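Local atomic coordinates of UDP-N-acetylenolpyruvoylglucosamine reductase (Listeria monocytogenes, PDB entry 3TX1), a protein that probably catalyses the NADPH-dependent reduction of UDP-N-acetylenolpyruvoylglucosamine to UDP-N-acetylmuramate, using FAD as cofactor, in the biosynthesis of cell-wall peptidoglycan. Residues M60-I64 with L104-Q108; I150-L154 with V205-F210; T173-Q177 with K201-V205. One frame throughout, in Å; residues are numbered along the deposited sequence.

Contact 1: residues M60-I64 with L104-Q108; sequences MPKTI and LDLLQ
L107 and L106 close against the backbone of P61 and K62, joining two loops of the FAD-binding domain without a hydrogen bond between them. The 104-108 segment folds back as a type I beta turn from L104 to L107, held by L107 N to L104 O at 3.0 Å, and this turn presents three leucines along the 60-64 loop. The closely packed part is around L107. With CG beside the backbone N (chi1 -57°) and CD1 extended, anti to CA (chi2 -172°), CD2 is left facing the K62 carbonyl, and K62 O lies 3.4 Å from L107 CD2. The neighbouring carbonyl is lined by the same turn: P61 O has L106 CB at 3.5 Å and L107 CD2 at 3.7 Å. On the buried flank, the proline ring meets L104 at an oblique angle, P61 CG lying 3.9 Å from L104 CD2. On the solvent side L106 still covers the loop, but through longer side-chain contacts: its CD1 lies 4.1 Å from M60 CB, while the thioether end of M60 leads away from the turn. K62 and L106 run side by side in the same direction, K62 CG staying 4.2 Å from L106 CD1; beyond CG the lysine bends at chi3 and chi4, and its NZ forms a salt bridge with E66. The 60-64 loop leads from strand 54-60 into helix 64-76, and the turn joins strand 100-103 to strand 110-113. P61 also packs on A67 of that helix and on L102 of strand 100-103, I64 and L107 both reach L206 of strand 204-214, and L104 touches the FAD.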
loop_
_atom_site.group_PDB
_atom_site.type_symbol
_atom_site.label_atom_id
_atom_site.label_comp_id
_atom_site.label_asym_id
_atom_site.label_seq_id
_atom_site.Cartn_x
_atom_site.Cartn_y
_atom_site.Cartn_z
ATOM N N MET A 60 7.512 -0.769 15.808
ATOM C CA MET A 60 7.397 -2.100 15.166
ATOM C C MET A 60 7.070 -3.236 16.143
ATOM O O MET A 60 7.963 -3.711 16.851
ATOM C CB MET A 60 8.653 -2.443 14.372
ATOM C CG MET A 60 8.784 -1.633 13.100
ATOM S SD MET A 60 10.474 -1.595 12.498
ATOM C CE MET A 60 11.367 -0.990 13.946
ATOM N N PRO A 61 5.791 -3.653 16.206
ATOM C CA PRO A 61 5.379 -4.704 17.139
ATOM C C PRO A 61 5.619 -6.112 16.636
ATOM O O PRO A 61 5.336 -6.411 15.488
ATOM C CB PRO A 61 3.879 -4.478 17.320
ATOM C CG PRO A 61 3.453 -3.596 16.213
ATOM C CD PRO A 61 4.655 -2.850 15.721
ATOM N N LYS A 62 6.097 -6.969 17.533
ATOM C CA LYS A 62 6.453 -8.354 17.273
ATOM C C LYS A 62 5.224 -9.185 17.522
ATOM O O LYS A 62 5.092 -10.309 17.014
ATOM C CB LYS A 62 7.518 -8.799 18.285
ATOM C CG LYS A 62 8.531 -7.702 18.658
ATOM C CD LYS A 62 9.731 -8.224 19.438
ATOM C CE LYS A 62 9.380 -8.669 20.849
ATOM N NZ LYS A 62 9.124 -7.508 21.741
ATOM N N THR A 63 4.299 -8.605 18.274
ATOM C CA THR A 63 3.102 -9.294 18.722
ATOM C C THR A 63 1.860 -8.501 18.442
ATOM O O THR A 63 1.889 -7.265 18.420
ATOM C CB THR A 63 3.165 -9.375 20.250
ATOM O OG1 THR A 63 4.335 -10.094 20.615
ATOM C CG2 THR A 63 1.978 -10.046 20.853
ATOM N N ILE A 64 0.766 -9.237 18.271
ATOM C CA ILE A 64 -0.569 -8.686 18.219
ATOM C C ILE A 64 -0.883 -7.881 19.481
ATOM O O ILE A 64 -1.356 -6.764 19.392
ATOM C CB ILE A 64 -1.591 -9.819 18.122
ATOM C CG1 ILE A 64 -1.451 -10.494 16.746
ATOM C CG2 ILE A 64 -3.007 -9.279 18.322
ATOM C CD1 ILE A 64 -2.500 -11.543 16.496
ATOM N N LEU A 104 3.914 -2.870 10.804
ATOM C CA LEU A 104 3.729 -4.222 11.257
ATOM C C LEU A 104 4.566 -5.193 10.483
ATOM O O LEU A 104 4.180 -6.297 10.214
ATOM C CB LEU A 104 2.278 -4.608 11.153
ATOM C CG LEU A 104 1.307 -3.540 11.576
ATOM C CD1 LEU A 104 -0.028 -3.772 10.945
ATOM C CD2 LEU A 104 1.175 -3.479 13.061
ATOM N N ASP A 105 5.743 -4.750 10.141
ATOM C CA ASP A 105 6.697 -5.527 9.382
ATOM C C ASP A 105 6.908 -6.890 10.025
ATOM O O ASP A 105 6.968 -7.893 9.322
ATOM C CB ASP A 105 8.021 -4.779 9.352
ATOM C CG ASP A 105 8.726 -4.916 8.028
ATOM O OD1 ASP A 105 8.388 -5.842 7.260
ATOM O OD2 ASP A 105 9.609 -4.081 7.731
ATOM N N LEU A 106 6.989 -6.932 11.362
ATOM C CA LEU A 106 7.237 -8.198 12.085
ATOM C C LEU A 106 6.078 -9.201 12.112
ATOM O O LEU A 106 6.250 -10.329 12.533
ATOM C CB LEU A 106 7.725 -7.916 13.493
ATOM C CG LEU A 106 8.950 -7.017 13.394
ATOM C CD1 LEU A 106 9.371 -6.458 14.743
ATOM C CD2 LEU A 106 10.073 -7.799 12.749
ATOM N N LEU A 107 4.902 -8.788 11.662
ATOM C CA LEU A 107 3.784 -9.680 11.629
ATOM C C LEU A 107 3.740 -10.185 10.213
ATOM O O LEU A 107 2.997 -9.659 9.392
ATOM C CB LEU A 107 2.513 -8.944 12.033
ATOM C CG LEU A 107 2.549 -8.272 13.421
ATOM C CD1 LEU A 107 1.181 -7.743 13.790
ATOM C CD2 LEU A 107 3.049 -9.213 14.507
ATOM N N GLN A 108 4.552 -11.222 9.966
ATOM C CA GLN A 108 4.863 -11.795 8.639
ATOM C C GLN A 108 4.257 -13.127 8.186
ATOM O O GLN A 108 4.303 -13.456 7.009
ATOM C CB GLN A 108 6.383 -11.955 8.534
ATOM C CG GLN A 108 7.092 -10.740 7.962
ATOM C CD GLN A 108 8.587 -10.961 7.815
ATOM O OE1 GLN A 108 9.338 -10.883 8.798
ATOM N NE2 GLN A 108 9.034 -11.228 6.581
#

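Contact 2: residues I150-L154 with V205-F210; sequences IGGAL and VLDATF. With FAD (flavin-adenine dinucleotide), chain B.
Helix 150-156 packs across strand 204-214, on one face of its antiparallel sheet in the FAD-binding PCMH-type domain, a buried, apolar helix-on-sheet contact beside the adenine of the cofactor. The axes of 150-154 and 205-210 run at 91° and pass 8.2 Å apart; I150 and L154, one helical turn apart, both point at the strand. They meet on A208: I150 CG2 lies 3.8 Å from A208 CB, and L154 CD1 approaches the same methyl at 3.6 Å. The CG2 branch of I150 lies anti to the backbone N, while the CG1 branch, beside the N, carries CD1 to the edge of the F210 ring, near its plane and 3.9 Å from F210 CZ. L154 crosses V205 at about a right angle, with L154 CD1 against V205 CG1. L206 and D207 form a classic beta bulge opposite T173 of strand 169-175, and both turn away from the helix. At the helix start there are no side chains between backbone and cofactor: G151 CA comes 3.3 Å from FAD N6A, on the face of the adenine, and packs on V205 CB. G152 N is bound by the hydroxyl of S149. V205 reads the edge of the adenine with two backbone bonds: V205 N donates to FAD N1A (157° at the hydrogen), and FAD N6A donates to V205 O over 3.1 Å at a nearly straight 171°.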
loop_
_atom_site.group_PDB
_atom_site.type_symbol
_atom_site.label_atom_id
_atom_site.label_comp_id
_atom_site.label_asym_id
_atom_site.label_seq_id
_atom_site.Cartn_x
_atom_site.Cartn_y
_atom_site.Cartn_z
ATOM N N ILE A 150 -0.044 -7.039 3.001
ATOM C CA ILE A 150 -1.422 -7.551 3.084
ATOM C C ILE A 150 -2.330 -6.513 3.736
ATOM O O ILE A 150 -3.470 -6.323 3.315
ATOM C CB ILE A 150 -1.507 -8.877 3.870
ATOM C CG1 ILE A 150 -0.930 -10.016 3.035
ATOM C CG2 ILE A 150 -2.950 -9.209 4.218
ATOM C CD1 ILE A 150 -1.681 -10.315 1.735
ATOM N N GLY A 151 -1.816 -5.823 4.747
ATOM C CA GLY A 151 -2.600 -4.798 5.380
ATOM C C GLY A 151 -2.985 -3.730 4.395
ATOM O O GLY A 151 -4.093 -3.224 4.450
ATOM N N GLY A 152 -2.067 -3.373 3.498
ATOM C CA GLY A 152 -2.324 -2.300 2.521
ATOM C C GLY A 152 -3.318 -2.815 1.511
ATOM O O GLY A 152 -4.278 -2.118 1.125
ATOM N N ALA A 153 -3.112 -4.071 1.116
ATOM C CA ALA A 153 -4.026 -4.740 0.205
ATOM C C ALA A 153 -5.475 -4.703 0.704
ATOM O O ALA A 153 -6.373 -4.323 -0.056
ATOM C CB ALA A 153 -3.602 -6.179 -0.030
ATOM N N LEU A 154 -5.733 -5.075 1.955
ATOM C CA LEU A 154 -7.138 -5.054 2.367
ATOM C C LEU A 154 -7.642 -3.615 2.458
ATOM O O LEU A 154 -8.814 -3.307 2.158
ATOM C CB LEU A 154 -7.402 -5.774 3.678
ATOM C CG LEU A 154 -6.863 -7.179 3.867
ATOM C CD1 LEU A 154 -7.818 -7.914 4.777
ATOM C CD2 LEU A 154 -6.680 -7.959 2.586
ATOM N N VAL A 205 -5.591 -3.759 10.071
ATOM C CA VAL A 205 -5.607 -5.156 9.724
ATOM C C VAL A 205 -4.435 -5.856 10.370
ATOM O O VAL A 205 -3.312 -5.361 10.260
ATOM C CB VAL A 205 -5.465 -5.293 8.198
ATOM C CG1 VAL A 205 -5.409 -6.762 7.755
ATOM C CG2 VAL A 205 -6.586 -4.511 7.522
ATOM N N LEU A 206 -4.694 -6.980 11.041
ATOM C CA LEU A 206 -3.633 -7.834 11.591
ATOM C C LEU A 206 -3.353 -9.111 10.764
ATOM O O LEU A 206 -2.209 -9.519 10.615
ATOM C CB LEU A 206 -3.890 -8.181 13.035
ATOM C CG LEU A 206 -3.889 -6.974 13.958
ATOM C CD1 LEU A 206 -4.358 -7.396 15.334
ATOM C CD2 LEU A 206 -2.515 -6.343 14.034
ATOM N N ASP A 207 -4.391 -9.769 10.265
ATOM C CA ASP A 207 -4.189 -10.896 9.349
ATOM C C ASP A 207 -5.411 -11.076 8.469
ATOM O O ASP A 207 -6.484 -10.558 8.785
ATOM C CB ASP A 207 -3.740 -12.193 10.043
ATOM C CG ASP A 207 -4.762 -12.717 11.029
ATOM O OD1 ASP A 207 -4.410 -12.992 12.214
ATOM O OD2 ASP A 207 -5.934 -12.823 10.625
ATOM N N ALA A 208 -5.229 -11.760 7.348
ATOM C CA ALA A 208 -6.312 -11.941 6.385
ATOM C C ALA A 208 -6.507 -13.405 5.941
ATOM O O ALA A 208 -5.533 -14.184 5.876
ATOM C CB ALA A 208 -6.086 -11.037 5.179
ATOM N N THR A 209 -7.764 -13.768 5.666
ATOM C CA THR A 209 -8.114 -15.126 5.208
ATOM C C THR A 209 -8.754 -15.074 3.835
ATOM O O THR A 209 -9.824 -14.474 3.654
ATOM C CB THR A 209 -9.159 -15.827 6.103
ATOM O OG1 THR A 209 -8.669 -15.988 7.434
ATOM C CG2 THR A 209 -9.440 -17.193 5.560
ATOM N N PHE A 210 -8.108 -15.718 2.868
ATOM C CA PHE A 210 -8.645 -15.773 1.508
ATOM C C PHE A 210 -9.239 -17.158 1.172
ATOM O O PHE A 210 -8.587 -18.190 1.399
ATOM C CB PHE A 210 -7.546 -15.448 0.526
ATOM C CG PHE A 210 -6.733 -14.242 0.887
ATOM C CD1 PHE A 210 -5.481 -14.393 1.475
ATOM C CD2 PHE A 210 -7.180 -12.958 0.573
ATOM C CE1 PHE A 210 -4.699 -13.292 1.777
ATOM C CE2 PHE A 210 -6.409 -11.849 0.869
ATOM C CZ PHE A 210 -5.168 -12.021 1.471
HETATM P PA FAD B . 0.939 1.640 1.986
HETATM O O1A FAD B . 1.971 1.492 3.053
HETATM O O2A FAD B . 1.284 2.363 0.716
HETATM O O5B FAD B . -0.314 2.439 2.576
HETATM C C5B FAD B . -1.506 2.178 1.843
HETATM C C4B FAD B . -2.750 2.522 2.635
HETATM O O4B FAD B . -3.172 1.406 3.404
HETATM C C3B FAD B . -2.625 3.669 3.612
HETATM O O3B FAD B . -3.958 4.216 3.767
HETATM C C2B FAD B . -2.231 2.921 4.885
HETATM O O2B FAD B . -2.438 3.578 6.151
HETATM C C1B FAD B . -3.147 1.736 4.788
HETATM N N9A FAD B . -2.554 0.589 5.452
HETATM C C8A FAD B . -1.354 0.033 5.225
HETATM N N7A FAD B . -1.232 -1.081 6.000
HETATM C C5A FAD B . -2.360 -1.259 6.723
HETATM C C6A FAD B . -2.893 -2.185 7.755
HETATM N N6A FAD B . -2.191 -3.248 8.239
HETATM N N1A FAD B . -4.139 -1.944 8.217
HETATM C C2A FAD B . -4.880 -0.932 7.787
HETATM N N3A FAD B . -4.465 -0.034 6.892
HETATM C C4A FAD B . -3.237 -0.141 6.338
HETATM N N1 FAD B . -2.366 -1.470 -6.519
HETATM C C2 FAD B . -3.302 -2.233 -7.135
HETATM O O2 FAD B . -4.424 -2.357 -6.618
HETATM N N3 FAD B . -3.091 -2.910 -8.272
HETATM C C4 FAD B . -1.945 -2.875 -8.938
HETATM O O4 FAD B . -1.797 -3.490 -10.020
HETATM C C4X FAD B . -0.879 -2.064 -8.332
HETATM N N5 FAD B . 0.306 -1.980 -8.929
HETATM C C5X FAD B . 1.311 -1.253 -8.419
HETATM C C6 FAD B . 2.521 -1.233 -9.095
HETATM C C7 FAD B . 3.583 -0.526 -8.595
HETATM C C7M FAD B . 4.887 -0.500 -9.348
HETATM C C8 FAD B . 3.385 0.192 -7.316
HETATM C C8M FAD B . 4.483 0.991 -6.712
HETATM C C9 FAD B . 2.190 0.168 -6.649
HETATM C C9A FAD B . 1.126 -0.533 -7.163
HETATM N N10 FAD B . -0.117 -0.594 -6.487
HETATM C C10 FAD B . -1.147 -1.359 -7.064
HETATM C "C1'" FAD B . -0.322 0.154 -5.233
HETATM C "C2'" FAD B . 0.022 -0.677 -4.018
HETATM O "O2'" FAD B . 0.826 -1.792 -4.396
HETATM C "C3'" FAD B . -1.227 -1.227 -3.355
HETATM O "O3'" FAD B . -2.068 -0.111 -3.091
HETATM C "C4'" FAD B . -0.854 -1.932 -2.054
HETATM O "O4'" FAD B . -1.859 -2.879 -1.666
HETATM C "C5'" FAD B . -0.534 -0.962 -0.930
HETATM O "O5'" FAD B . 0.277 -1.655 -0.011
HETATM P P FAD B . 1.159 -0.959 1.100
HETATM O O1P FAD B . 1.371 -2.012 2.127
HETATM O O2P FAD B . 2.315 -0.393 0.348
HETATM O O3P FAD B . 0.291 0.229 1.635
#

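Contact 3: residues T173-Q177 with K201-V205; sequences TVLTQ and KNYIV. With FAD (flavin-adenine dinucleotide), chain B.
L175 and I204 exchange two backbone hydrogen bonds, the hydrogen-bonded pair where strands 169-175 and 204-214 join within a larger antiparallel sheet. I204 N to L175 O spans 2.9 Å, nearly straight at 176°, in the carbonyl plane and on a lone pair. The return bond, L175 N to I204 O at 2.8 Å, is more bent (150°), and its donor is tilted from the carbonyl plane. V174 and V205 form the next, non-hydrogen-bonded pair, with V174 CA-H also directed at I204 O. Side chains of L175 and I204 share one face, CB to CB 4.1 Å, where L175 is covered by A67, Q68 and V71 of helix 64-76. On the opposite face V174 CG2 meets V205 CG2 at 4.1 Å. Just before strand 204-214 begins, Y203 crosses V174 at about a right angle, V174 CG1 set against CB and CG of the tyrosine. L175 O sits at the edge of the Y203 ring, and K182 and L184 of strand 181-185 also touch this side chain. Y203 also borders the cofactor, its backbone O lying 3.3 Å from FAD C2A on the adenine.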
loop_
_atom_site.group_PDB
_atom_site.type_symbol
_atom_site.label_atom_id
_atom_site.label_comp_id
_atom_site.label_asym_id
_atom_site.label_seq_id
_atom_site.Cartn_x
_atom_site.Cartn_y
_atom_site.Cartn_z
ATOM N N THR A 173 -8.643 -10.346 10.625
ATOM C CA THR A 173 -8.495 -9.982 12.025
ATOM C C THR A 173 -8.071 -8.524 12.054
ATOM O O THR A 173 -7.114 -8.131 11.400
ATOM C CB THR A 173 -7.422 -10.786 12.747
ATOM O OG1 THR A 173 -7.672 -12.173 12.556
ATOM C CG2 THR A 173 -7.451 -10.466 14.244
ATOM N N VAL A 174 -8.735 -7.746 12.875
ATOM C CA VAL A 174 -8.514 -6.346 12.873
ATOM C C VAL A 174 -8.495 -5.691 14.274
ATOM O O VAL A 174 -8.921 -6.294 15.264
ATOM C CB VAL A 174 -9.630 -5.782 11.985
ATOM C CG1 VAL A 174 -10.395 -4.645 12.636
ATOM C CG2 VAL A 174 -9.110 -5.461 10.608
ATOM N N LEU A 175 -7.964 -4.472 14.347
ATOM C CA LEU A 175 -7.995 -3.672 15.562
ATOM C C LEU A 175 -8.795 -2.424 15.330
ATOM O O LEU A 175 -8.564 -1.670 14.389
ATOM C CB LEU A 175 -6.598 -3.284 16.063
ATOM C CG LEU A 175 -5.645 -4.361 16.650
ATOM C CD1 LEU A 175 -4.480 -3.694 17.367
ATOM C CD2 LEU A 175 -6.310 -5.340 17.603
ATOM N N THR A 176 -9.761 -2.208 16.196
ATOM C CA THR A 176 -10.551 -0.998 16.139
ATOM C C THR A 176 -9.683 0.128 16.702
ATOM O O THR A 176 -8.644 -0.114 17.337
ATOM C CB THR A 176 -11.841 -1.145 16.948
ATOM O OG1 THR A 176 -11.529 -1.193 18.342
ATOM C CG2 THR A 176 -12.569 -2.428 16.560
ATOM N N GLN A 177 -10.109 1.364 16.477
ATOM C CA GLN A 177 -9.332 2.510 16.940
ATOM C C GLN A 177 -9.102 2.526 18.441
ATOM O O GLN A 177 -8.162 3.172 18.921
ATOM C CB GLN A 177 -9.954 3.820 16.474
ATOM C CG GLN A 177 -9.672 4.179 15.018
ATOM C CD GLN A 177 -10.043 5.630 14.703
ATOM O OE1 GLN A 177 -10.805 6.270 15.441
ATOM N NE2 GLN A 177 -9.499 6.157 13.613
ATOM N N LYS A 201 -14.374 3.020 8.878
ATOM C CA LYS A 201 -14.275 2.175 10.062
ATOM C C LYS A 201 -12.837 2.101 10.538
ATOM O O LYS A 201 -12.566 1.587 11.612
ATOM C CB LYS A 201 -14.741 0.740 9.778
ATOM C CG LYS A 201 -16.118 0.710 9.122
ATOM C CD LYS A 201 -16.909 -0.567 9.340
ATOM C CE LYS A 201 -18.334 -0.332 8.845
ATOM N NZ LYS A 201 -19.350 -1.287 9.371
ATOM N N ASN A 202 -11.925 2.647 9.746
ATOM C CA ASN A 202 -10.506 2.744 10.114
ATOM C C ASN A 202 -9.853 1.599 10.896
ATOM O O ASN A 202 -9.156 1.826 11.893
ATOM C CB ASN A 202 -10.379 4.044 10.904
ATOM C CG ASN A 202 -11.104 5.188 10.240
ATOM O OD1 ASN A 202 -11.669 5.034 9.155
ATOM N ND2 ASN A 202 -11.103 6.342 10.889
ATOM N N TYR A 203 -10.065 0.375 10.416
ATOM C CA TYR A 203 -9.523 -0.814 11.057
ATOM C C TYR A 203 -8.052 -1.033 10.770
ATOM O O TYR A 203 -7.602 -0.733 9.675
ATOM C CB TYR A 203 -10.293 -2.041 10.611
ATOM C CG TYR A 203 -11.751 -2.061 11.048
ATOM C CD1 TYR A 203 -12.139 -1.663 12.335
ATOM C CD2 TYR A 203 -12.732 -2.557 10.203
ATOM C CE1 TYR A 203 -13.464 -1.727 12.736
ATOM C CE2 TYR A 203 -14.056 -2.619 10.600
ATOM C CZ TYR A 203 -14.421 -2.209 11.860
ATOM O OH TYR A 203 -15.756 -2.297 12.213
ATOM N N ILE A 204 -7.298 -1.500 11.766
ATOM C CA ILE A 204 -5.884 -1.879 11.561
ATOM C C ILE A 204 -5.890 -3.383 11.289
ATOM O O ILE A 204 -6.197 -4.188 12.152
ATOM C CB ILE A 204 -4.947 -1.577 12.765
ATOM C CG1 ILE A 204 -4.748 -0.077 12.990
ATOM C CG2 ILE A 204 -3.566 -2.192 12.551
ATOM C CD1 ILE A 204 -5.786 0.591 13.867
ATOM N N VAL A 205 -5.591 -3.759 10.071
ATOM C CA VAL A 205 -5.607 -5.156 9.724
ATOM C C VAL A 205 -4.435 -5.856 10.370
ATOM O O VAL A 205 -3.312 -5.361 10.260
ATOM C CB VAL A 205 -5.465 -5.293 8.198
ATOM C CG1 VAL A 205 -5.409 -6.762 7.755
ATOM C CG2 VAL A 205 -6.586 -4.511 7.522
HETATM P PA FAD B . 0.939 1.640 1.986
HETATM O O1A FAD B . 1.971 1.492 3.053
HETATM O O2A FAD B . 1.284 2.363 0.716
HETATM O O5B FAD B . -0.314 2.439 2.576
HETATM C C5B FAD B . -1.506 2.178 1.843
HETATM C C4B FAD B . -2.750 2.522 2.635
HETATM O O4B FAD B . -3.172 1.406 3.404
HETATM C C3B FAD B . -2.625 3.669 3.612
HETATM O O3B FAD B . -3.958 4.216 3.767
HETATM C C2B FAD B . -2.231 2.921 4.885
HETATM O O2B FAD B . -2.438 3.578 6.151
HETATM C C1B FAD B . -3.147 1.736 4.788
HETATM N N9A FAD B . -2.554 0.589 5.452
HETATM C C8A FAD B . -1.354 0.033 5.225
HETATM N N7A FAD B . -1.232 -1.081 6.000
HETATM C C5A FAD B . -2.360 -1.259 6.723
HETATM C C6A FAD B . -2.893 -2.185 7.755
HETATM N N6A FAD B . -2.191 -3.248 8.239
HETATM N N1A FAD B . -4.139 -1.944 8.217
HETATM C C2A FAD B . -4.880 -0.932 7.787
HETATM N N3A FAD B . -4.465 -0.034 6.892
HETATM C C4A FAD B . -3.237 -0.141 6.338
HETATM N N1 FAD B . -2.366 -1.470 -6.519
HETATM C C2 FAD B . -3.302 -2.233 -7.135
HETATM O O2 FAD B . -4.424 -2.357 -6.618
HETATM N N3 FAD B . -3.091 -2.910 -8.272
HETATM C C4 FAD B . -1.945 -2.875 -8.938
HETATM O O4 FAD B . -1.797 -3.490 -10.020
HETATM C C4X FAD B . -0.879 -2.064 -8.332
HETATM N N5 FAD B . 0.306 -1.980 -8.929
HETATM C C5X FAD B . 1.311 -1.253 -8.419
HETATM C C6 FAD B . 2.521 -1.233 -9.095
HETATM C C7 FAD B . 3.583 -0.526 -8.595
HETATM C C7M FAD B . 4.887 -0.500 -9.348
HETATM C C8 FAD B . 3.385 0.192 -7.316
HETATM C C8M FAD B . 4.483 0.991 -6.712
HETATM C C9 FAD B . 2.190 0.168 -6.649
HETATM C C9A FAD B . 1.126 -0.533 -7.163
HETATM N N10 FAD B . -0.117 -0.594 -6.487
HETATM C C10 FAD B . -1.147 -1.359 -7.064
HETATM C "C1'" FAD B . -0.322 0.154 -5.233
HETATM C "C2'" FAD B . 0.022 -0.677 -4.018
HETATM O "O2'" FAD B . 0.826 -1.792 -4.396
HETATM C "C3'" FAD B . -1.227 -1.227 -3.355
HETATM O "O3'" FAD B . -2.068 -0.111 -3.091
HETATM C "C4'" FAD B . -0.854 -1.932 -2.054
HETATM O "O4'" FAD B . -1.859 -2.879 -1.666
HETATM C "C5'" FAD B . -0.534 -0.962 -0.930
HETATM O "O5'" FAD B . 0.277 -1.655 -0.011
HETATM P P FAD B . 1.159 -0.959 1.100
HETATM O O1P FAD B . 1.371 -2.012 2.127
HETATM O O2P FAD B . 2.315 -0.393 0.348
HETATM O O3P FAD B . 0.291 0.229 1.635
#

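Overall arrangement
All three contacts lie in the FAD-binding PCMH-type domain, with centres 10 to 15 Å apart. Contact 1 closes first along the chain; contact 3 is nested inside the loop that contact 2 closes, and those two share V205. Strand 204-214 ties them together: it pairs with strand 169-175 in contact 3, carries helix 150-156 in contact 2, and borders contact 1 through L206. L206 also lies against L175, and T173 binds D207 through its side chain. Contacts 2 and 3 both reach the adenine through V205, and contact 1 borders the cofactor through L104, whose CD1 lies 3.7 Å from V205 O; the adenine edge is thus read where these elements meet.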